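Side-chain contact in calcium uptake protein 3, mitochondrial (PDB 6AGI), which senses matrix calcium through its EF-hands and, disulfide-linked to MICU1, regulates the mitochondrial calcium uniporter channel: residues L100-A105 with R232-L237. Residues are numbered along the deposited sequence; the frame is centred on the assembly and turned at random.
Sequences LTKPHA and RFMDNL
OD1 of D235 meets the imidazole of H104 at its edge, near the ring plane: it lies 3.1 Å from CE1 but 3.9 Å from ND1 and 4.1 Å from NE2. OD1 therefore approaches CE1, the carbon between the two ring nitrogens, and no hydrogen bond spans this pair; the attraction is probably electrostatic, with carboxylate and ring planes 67° apart. A chi1 of -174° swings the D235 carboxylate away from its own backbone N and brings OD1 to the ring. F107 touches both side chains, its ring meeting that of H104.

Segment 100-105 carries the turn from helix 90-101 into 104-114, the latter being the entering helix of the first, calcium-binding EF-hand; helix 227-250 packs against this turn and the helix ends beside it through M234, D235 and L237. The M234 side chain bends at chi3, and its methyl CE meets the aliphatic shaft of K102 at CD, 3.4 Å away, while CE of the lysine is farther off at 4.1 Å. One turn on from M234, L237 crosses L100 at about a right angle, L237 CD2 packing on L100 CD2 at 3.8 Å, an apolar contact. N304 ND2 donates to the backbone O of L100, and P103 packs on I311 of the second subunit.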
loop_
_atom_site.group_PDB
_atom_site.type_symbol
_atom_site.label_atom_id
_atom_site.label_comp_id
_atom_site.label_asym_id
_atom_site.label_seq_id
_atom_site.Cartn_x
_atom_site.Cartn_y
_atom_site.Cartn_z
ATOM N N LEU B 100 -6.335 8.317 11.167
ATOM C CA LEU B 100 -6.979 7.045 11.477
ATOM C C LEU B 100 -6.587 5.905 10.517
ATOM O O LEU B 100 -6.624 4.730 10.910
ATOM C CB LEU B 100 -8.488 7.249 11.499
ATOM C CG LEU B 100 -9.040 8.055 12.679
ATOM C CD1 LEU B 100 -10.555 7.989 12.717
ATOM C CD2 LEU B 100 -8.437 7.538 13.981
ATOM N N THR B 101 -6.207 6.205 9.268
ATOM C CA THR B 101 -5.864 5.121 8.343
ATOM C C THR B 101 -4.364 4.820 8.272
ATOM O O THR B 101 -3.986 3.800 7.679
ATOM C CB THR B 101 -6.370 5.421 6.920
ATOM O OG1 THR B 101 -5.686 6.558 6.394
ATOM C CG2 THR B 101 -7.856 5.721 6.924
ATOM N N LYS B 102 -3.505 5.683 8.825
ATOM C CA LYS B 102 -2.071 5.513 8.648
ATOM C C LYS B 102 -1.534 4.357 9.477
ATOM O O LYS B 102 -1.993 4.113 10.588
ATOM C CB LYS B 102 -1.296 6.781 9.020
ATOM C CG LYS B 102 -1.369 7.864 7.969
ATOM C CD LYS B 102 -0.412 8.994 8.297
ATOM C CE LYS B 102 -0.529 10.170 7.312
ATOM N NZ LYS B 102 -1.746 11.006 7.473
ATOM N N PRO B 103 -0.540 3.644 8.967
ATOM C CA PRO B 103 0.209 2.721 9.814
ATOM C C PRO B 103 1.177 3.546 10.647
ATOM O O PRO B 103 1.359 4.749 10.432
ATOM C CB PRO B 103 0.950 1.820 8.814
ATOM C CG PRO B 103 0.461 2.256 7.440
ATOM C CD PRO B 103 0.028 3.677 7.609
ATOM N N HIS B 104 1.782 2.894 11.637
ATOM C CA HIS B 104 2.645 3.649 12.535
ATOM C C HIS B 104 3.834 4.259 11.787
ATOM O O HIS B 104 4.117 5.460 11.924
ATOM C CB HIS B 104 3.099 2.754 13.690
ATOM C CG HIS B 104 2.000 2.418 14.648
ATOM N ND1 HIS B 104 1.663 3.255 15.692
ATOM C CD2 HIS B 104 1.187 1.340 14.752
ATOM C CE1 HIS B 104 0.683 2.712 16.391
ATOM N NE2 HIS B 104 0.372 1.553 15.841
ATOM N N ALA B 105 4.471 3.483 10.896
ATOM C CA ALA B 105 5.571 4.028 10.110
ATOM C C ALA B 105 5.116 5.217 9.248
ATOM O O ALA B 105 5.916 6.119 8.896
ATOM C CB ALA B 105 6.163 2.891 9.296
ATOM N N ARG B 232 2.962 10.631 19.095
ATOM C CA ARG B 232 2.112 10.302 20.223
ATOM C C ARG B 232 0.688 10.782 20.008
ATOM O O ARG B 232 -0.260 10.108 20.426
ATOM C CB ARG B 232 2.698 10.870 21.510
ATOM C CG ARG B 232 3.947 10.165 21.945
ATOM C CD ARG B 232 4.368 10.537 23.352
ATOM N NE ARG B 232 5.050 11.825 23.388
ATOM C CZ ARG B 232 6.356 11.959 23.606
ATOM N NH1 ARG B 232 7.115 10.879 23.774
ATOM N NH2 ARG B 232 6.910 13.169 23.622
ATOM N N PHE B 233 0.509 11.926 19.340
ATOM C CA PHE B 233 -0.835 12.383 19.027
ATOM C C PHE B 233 -1.553 11.393 18.117
ATOM O O PHE B 233 -2.706 11.027 18.389
ATOM C CB PHE B 233 -0.804 13.759 18.394
ATOM C CG PHE B 233 -2.172 14.247 18.014
ATOM C CD1 PHE B 233 -3.055 14.690 18.991
ATOM C CD2 PHE B 233 -2.594 14.237 16.701
ATOM C CE1 PHE B 233 -4.317 15.129 18.660
ATOM C CE2 PHE B 233 -3.865 14.674 16.359
ATOM C CZ PHE B 233 -4.733 15.122 17.337
ATOM N N MET B 234 -0.890 10.945 17.021
ATOM C CA MET B 234 -1.577 10.012 16.129
ATOM C C MET B 234 -1.793 8.638 16.765
ATOM O O MET B 234 -2.861 8.028 16.583
ATOM C CB MET B 234 -0.884 9.821 14.763
ATOM C CG MET B 234 -0.703 11.083 13.906
ATOM S SD MET B 234 0.496 11.156 12.621
ATOM C CE MET B 234 -0.426 10.253 11.404
ATOM N N ASP B 235 -0.842 8.156 17.560
ATOM C CA ASP B 235 -1.051 6.893 18.259
ATOM C C ASP B 235 -2.203 7.016 19.256
ATOM O O ASP B 235 -3.068 6.131 19.342
ATOM C CB ASP B 235 0.274 6.460 18.900
ATOM C CG ASP B 235 0.221 5.076 19.532
ATOM O OD1 ASP B 235 -0.335 4.135 18.935
ATOM O OD2 ASP B 235 0.827 4.914 20.609
ATOM N N ASN B 236 -2.267 8.135 19.979
ATOM C CA ASN B 236 -3.329 8.289 20.965
ATOM C C ASN B 236 -4.689 8.493 20.326
ATOM O O ASN B 236 -5.705 8.127 20.928
ATOM C CB ASN B 236 -3.077 9.490 21.875
ATOM C CG ASN B 236 -1.911 9.297 22.757
ATOM O OD1 ASN B 236 -1.548 8.156 23.071
ATOM N ND2 ASN B 236 -1.362 10.403 23.262
ATOM N N LEU B 237 -4.735 9.039 19.112
ATOM C CA LEU B 237 -6.032 9.200 18.486
ATOM C C LEU B 237 -6.545 7.889 17.926
ATOM O O LEU B 237 -7.739 7.593 18.062
ATOM C CB LEU B 237 -5.978 10.252 17.383
ATOM C CG LEU B 237 -7.363 10.457 16.739
ATOM C CD1 LEU B 237 -8.273 11.375 17.543
ATOM C CD2 LEU B 237 -7.246 10.927 15.301
#